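Local coordinates for protein phenol hydroxylase component phN (Pseudomonas stutzeri, PDB 3U52) that probably hydroxylates phenol and related aromatics at a carboxylate-bridged diiron centre, as the large hydroxylase subunit of a bacterial multicomponent monooxygenase, at residues F339-W351 with G387-C399. Sequence-based numbering, arbitrary orientation.
Sequences FYQYCQATNFHTW and GRRFYNNTLPQLC. With ZN (zinc ion), chain I; XE (xenon), chain T; XE (xenon), chain R.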
# COMPACT_ATOMS: atom_id res chain seq x y z
N PHE A 339 -30.67 8.05 -22.73
CA PHE A 339 -29.83 6.86 -22.71
C PHE A 339 -30.67 5.62 -22.51
O PHE A 339 -30.38 4.57 -23.11
CB PHE A 339 -28.71 6.98 -21.67
CG PHE A 339 -27.52 7.79 -22.17
CD1 PHE A 339 -27.36 9.11 -21.82
CD2 PHE A 339 -26.59 7.22 -23.02
CE1 PHE A 339 -26.25 9.85 -22.25
CE2 PHE A 339 -25.47 7.92 -23.44
CZ PHE A 339 -25.31 9.25 -23.08
N TYR A 340 -31.72 5.73 -21.72
CA TYR A 340 -32.66 4.59 -21.53
C TYR A 340 -33.17 4.02 -22.89
O TYR A 340 -33.11 2.81 -23.13
CB TYR A 340 -33.84 5.04 -20.63
CG TYR A 340 -34.84 3.99 -20.31
CD1 TYR A 340 -35.90 3.72 -21.18
CD2 TYR A 340 -34.73 3.24 -19.16
CE1 TYR A 340 -36.84 2.72 -20.90
CE2 TYR A 340 -35.69 2.25 -18.85
CZ TYR A 340 -36.72 1.99 -19.74
OH TYR A 340 -37.61 1.02 -19.41
N GLN A 341 -33.67 4.89 -23.78
CA GLN A 341 -34.28 4.45 -25.05
C GLN A 341 -33.27 4.06 -26.10
O GLN A 341 -33.59 3.37 -27.07
CB GLN A 341 -35.22 5.53 -25.59
CG GLN A 341 -34.51 6.77 -26.13
CD GLN A 341 -35.45 7.92 -26.30
OE1 GLN A 341 -35.89 8.54 -25.32
NE2 GLN A 341 -35.83 8.19 -27.53
N TYR A 342 -32.04 4.48 -25.93
CA TYR A 342 -30.98 4.17 -26.88
C TYR A 342 -29.92 3.17 -26.33
O TYR A 342 -28.90 2.90 -27.00
CB TYR A 342 -30.35 5.46 -27.33
CG TYR A 342 -31.17 6.26 -28.35
CD1 TYR A 342 -31.25 7.64 -28.25
CD2 TYR A 342 -31.79 5.63 -29.44
CE1 TYR A 342 -31.95 8.39 -29.16
CE2 TYR A 342 -32.53 6.39 -30.39
CZ TYR A 342 -32.58 7.76 -30.24
OH TYR A 342 -33.20 8.57 -31.13
N CYS A 343 -30.15 2.59 -25.16
CA CYS A 343 -29.10 1.69 -24.61
C CYS A 343 -28.96 0.34 -25.27
O CYS A 343 -28.09 -0.44 -24.85
CB CYS A 343 -29.15 1.50 -23.08
SG CYS A 343 -30.51 0.51 -22.53
N GLN A 344 -29.76 0.04 -26.28
CA GLN A 344 -29.44 -1.09 -27.18
C GLN A 344 -28.11 -0.82 -27.93
O GLN A 344 -27.48 -1.73 -28.50
CB GLN A 344 -30.62 -1.44 -28.16
CG GLN A 344 -30.79 -0.55 -29.42
CD GLN A 344 -31.64 0.67 -29.14
OE1 GLN A 344 -32.36 1.16 -30.02
NE2 GLN A 344 -31.60 1.14 -27.94
N ALA A 345 -27.69 0.44 -27.92
CA ALA A 345 -26.52 0.86 -28.68
C ALA A 345 -25.45 1.55 -27.84
O ALA A 345 -24.70 2.36 -28.36
CB ALA A 345 -26.93 1.79 -29.79
N THR A 346 -25.39 1.22 -26.55
CA THR A 346 -24.36 1.73 -25.62
C THR A 346 -23.69 0.53 -24.91
O THR A 346 -24.20 -0.58 -24.92
CB THR A 346 -24.98 2.66 -24.51
OG1 THR A 346 -25.91 1.88 -23.73
CG2 THR A 346 -25.75 3.86 -25.13
N ASN A 347 -22.54 0.78 -24.28
CA ASN A 347 -21.75 -0.25 -23.61
C ASN A 347 -22.02 -0.25 -22.11
O ASN A 347 -21.22 -0.76 -21.33
CB ASN A 347 -20.24 0.00 -23.88
CG ASN A 347 -19.76 1.33 -23.30
OD1 ASN A 347 -20.33 2.40 -23.59
ND2 ASN A 347 -18.68 1.29 -22.51
N PHE A 348 -23.12 0.37 -21.70
CA PHE A 348 -23.62 0.33 -20.33
C PHE A 348 -25.13 0.14 -20.29
O PHE A 348 -25.84 0.40 -21.27
CB PHE A 348 -23.15 1.51 -19.44
CG PHE A 348 -23.66 2.88 -19.90
CD1 PHE A 348 -24.92 3.32 -19.53
CD2 PHE A 348 -22.89 3.66 -20.73
CE1 PHE A 348 -25.39 4.61 -19.96
CE2 PHE A 348 -23.33 4.92 -21.17
CZ PHE A 348 -24.57 5.41 -20.79
N HIS A 349 -25.61 -0.33 -19.15
CA HIS A 349 -27.05 -0.54 -18.91
C HIS A 349 -27.78 0.67 -18.34
O HIS A 349 -27.17 1.55 -17.73
CB HIS A 349 -27.24 -1.69 -17.91
CG HIS A 349 -26.49 -2.94 -18.28
ND1 HIS A 349 -26.67 -3.58 -19.47
CD2 HIS A 349 -25.56 -3.65 -17.60
CE1 HIS A 349 -25.90 -4.65 -19.52
NE2 HIS A 349 -25.20 -4.71 -18.40
N THR A 350 -29.11 0.72 -18.52
CA THR A 350 -29.94 1.71 -17.86
C THR A 350 -31.13 0.94 -17.29
O THR A 350 -31.23 -0.26 -17.50
CB THR A 350 -30.48 2.80 -18.83
OG1 THR A 350 -31.35 2.16 -19.76
CG2 THR A 350 -29.32 3.55 -19.65
N TRP A 351 -32.03 1.60 -16.58
CA TRP A 351 -33.08 0.87 -15.86
C TRP A 351 -34.00 1.95 -15.37
O TRP A 351 -33.66 3.13 -15.46
CB TRP A 351 -32.50 0.10 -14.64
CG TRP A 351 -31.67 1.01 -13.71
CD1 TRP A 351 -32.17 1.79 -12.68
CD2 TRP A 351 -30.25 1.28 -13.74
NE1 TRP A 351 -31.16 2.53 -12.09
CE2 TRP A 351 -29.97 2.23 -12.71
CE3 TRP A 351 -29.19 0.82 -14.52
CZ2 TRP A 351 -28.67 2.70 -12.45
CZ3 TRP A 351 -27.88 1.31 -14.27
CH2 TRP A 351 -27.64 2.23 -13.25
N GLY A 387 -44.06 -6.50 -21.11
CA GLY A 387 -43.17 -7.10 -22.08
C GLY A 387 -42.88 -6.22 -23.29
O GLY A 387 -42.50 -6.73 -24.36
N ARG A 388 -43.08 -4.90 -23.14
CA ARG A 388 -42.83 -3.91 -24.20
C ARG A 388 -41.82 -2.84 -23.75
O ARG A 388 -42.05 -1.63 -23.93
CB ARG A 388 -44.15 -3.23 -24.61
CG ARG A 388 -45.22 -4.16 -25.28
CD ARG A 388 -46.35 -3.34 -25.92
NE ARG A 388 -47.07 -2.62 -24.87
CZ ARG A 388 -48.06 -3.14 -24.15
NH1 ARG A 388 -48.64 -2.41 -23.20
NH2 ARG A 388 -48.47 -4.39 -24.39
N ARG A 389 -40.70 -3.28 -23.15
CA ARG A 389 -39.66 -2.37 -22.63
C ARG A 389 -39.23 -1.49 -23.81
O ARG A 389 -38.78 -1.99 -24.85
CB ARG A 389 -38.46 -3.17 -22.06
CG ARG A 389 -37.50 -2.39 -21.10
CD ARG A 389 -36.66 -1.39 -21.87
NE ARG A 389 -35.44 -0.98 -21.16
CZ ARG A 389 -34.62 -0.01 -21.57
NH1 ARG A 389 -33.52 0.26 -20.87
NH2 ARG A 389 -34.92 0.70 -22.64
N PHE A 390 -39.45 -0.18 -23.67
CA PHE A 390 -39.23 0.76 -24.78
C PHE A 390 -37.75 0.90 -25.19
O PHE A 390 -36.90 1.27 -24.36
CB PHE A 390 -39.84 2.15 -24.41
CG PHE A 390 -39.57 3.25 -25.45
CD1 PHE A 390 -40.05 3.16 -26.76
CD2 PHE A 390 -38.89 4.43 -25.07
CE1 PHE A 390 -39.78 4.17 -27.68
CE2 PHE A 390 -38.67 5.48 -26.01
CZ PHE A 390 -39.09 5.33 -27.29
N TYR A 391 -37.46 0.58 -26.46
CA TYR A 391 -36.25 1.01 -27.14
C TYR A 391 -36.59 1.79 -28.40
O TYR A 391 -37.52 1.43 -29.14
CB TYR A 391 -35.37 -0.16 -27.55
CG TYR A 391 -34.83 -0.97 -26.39
CD1 TYR A 391 -35.54 -2.08 -25.92
CD2 TYR A 391 -33.61 -0.63 -25.77
CE1 TYR A 391 -35.05 -2.87 -24.86
CE2 TYR A 391 -33.12 -1.41 -24.71
CZ TYR A 391 -33.84 -2.52 -24.28
OH TYR A 391 -33.39 -3.27 -23.23
N ASN A 392 -35.88 2.89 -28.61
CA ASN A 392 -36.14 3.73 -29.77
C ASN A 392 -35.21 3.31 -30.90
O ASN A 392 -34.01 3.51 -30.83
CB ASN A 392 -35.96 5.21 -29.41
CG ASN A 392 -36.28 6.15 -30.55
OD1 ASN A 392 -36.49 5.72 -31.70
ND2 ASN A 392 -36.25 7.45 -30.28
N ASN A 393 -35.79 2.72 -31.95
CA ASN A 393 -35.04 2.21 -33.10
C ASN A 393 -34.79 3.19 -34.24
O ASN A 393 -34.24 2.82 -35.29
CB ASN A 393 -35.59 0.86 -33.57
CG ASN A 393 -35.27 -0.28 -32.60
OD1 ASN A 393 -36.17 -0.95 -32.12
ND2 ASN A 393 -33.98 -0.51 -32.34
N THR A 394 -35.09 4.46 -34.02
CA THR A 394 -34.77 5.46 -35.03
C THR A 394 -33.66 6.37 -34.52
O THR A 394 -33.72 6.83 -33.40
CB THR A 394 -36.01 6.36 -35.40
OG1 THR A 394 -37.16 5.55 -35.73
CG2 THR A 394 -35.66 7.28 -36.57
N LEU A 395 -32.67 6.63 -35.38
CA LEU A 395 -31.54 7.48 -35.03
C LEU A 395 -31.96 8.96 -34.79
O LEU A 395 -32.85 9.49 -35.49
CB LEU A 395 -30.46 7.42 -36.13
CG LEU A 395 -29.70 6.09 -36.36
CD1 LEU A 395 -28.80 6.20 -37.58
CD2 LEU A 395 -28.87 5.77 -35.16
N PRO A 396 -31.32 9.64 -33.83
CA PRO A 396 -31.64 11.05 -33.53
C PRO A 396 -30.82 12.10 -34.28
O PRO A 396 -29.72 11.82 -34.76
CB PRO A 396 -31.32 11.14 -32.06
CG PRO A 396 -30.10 10.29 -31.92
CD PRO A 396 -30.34 9.11 -32.85
N GLN A 397 -31.36 13.31 -34.36
CA GLN A 397 -30.60 14.48 -34.76
C GLN A 397 -29.55 14.77 -33.69
O GLN A 397 -29.84 14.71 -32.49
CB GLN A 397 -31.56 15.67 -34.85
CG GLN A 397 -30.90 16.97 -35.36
CD GLN A 397 -31.92 18.09 -35.40
OE1 GLN A 397 -32.31 18.63 -34.37
NE2 GLN A 397 -32.36 18.43 -36.58
N LEU A 398 -28.32 15.07 -34.13
CA LEU A 398 -27.22 15.44 -33.27
C LEU A 398 -26.89 16.92 -33.49
O LEU A 398 -27.05 17.43 -34.63
CB LEU A 398 -25.97 14.61 -33.62
CG LEU A 398 -26.05 13.08 -33.46
CD1 LEU A 398 -24.65 12.50 -33.68
CD2 LEU A 398 -26.59 12.73 -32.07
N CYS A 399 -26.43 17.61 -32.43
CA CYS A 399 -25.94 18.98 -32.57
C CYS A 399 -24.65 19.00 -33.37
O CYS A 399 -23.74 18.24 -33.09
CB CYS A 399 -25.64 19.57 -31.19
SG CYS A 399 -25.10 21.29 -31.17
ZN ZN I . -24.82 21.50 -28.82
XE XE T . -31.12 3.50 -32.98
XE XE R . -28.34 6.27 -31.00
O HOH W 1 -39.83 0.76 -20.88
O HOH W 2 -35.56 10.31 -31.04
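Gln341 and Tyr391 bring their CA atoms within 4.5 Å where the C-terminal end of helix 331-342 meets an irregular loop, which makes an Asx turn, Asn392 OD1 accepting Thr394 N, and runs on to Cys399, one of four cysteines that bind a zinc ion. The loop bonds to two backbone carbonyls near the end of the helix: Gln341 O accepts Asn392 N at 2.8 Å, and Gln344 NE2 from its own segment, so two donors grip it; Tyr340 O takes Arg389 NH2 in a nearly straight 2.8 Å bond, in the guanidinium plane but well above the carbonyl plane. Arg389 shows how one cation can join two segments. Its guanidinium lies flat on the Tyr340 ring, planes 6° apart and CZ 3.6 Å from the centroid, a cation-pi stack, while Tyr391 CE2 sits over its other face; Asp485 pairs with NE. A leucine in place of Arg389 would probably leave Tyr340 O without its donor, Asp485 without its salt-bridge mate and the Tyr340 ring without its stack. Farther along, Tyr342 and Pro396 border a xenon pocket, the xenon over one face of the Tyr342 ring, toward its rim. With CG anti to the carbonyl carbon (chi1 -77°), this ring reaches the loop, and Tyr342 OH donates to Thr394 O at 2.9 Å, nearly along the C=O axis.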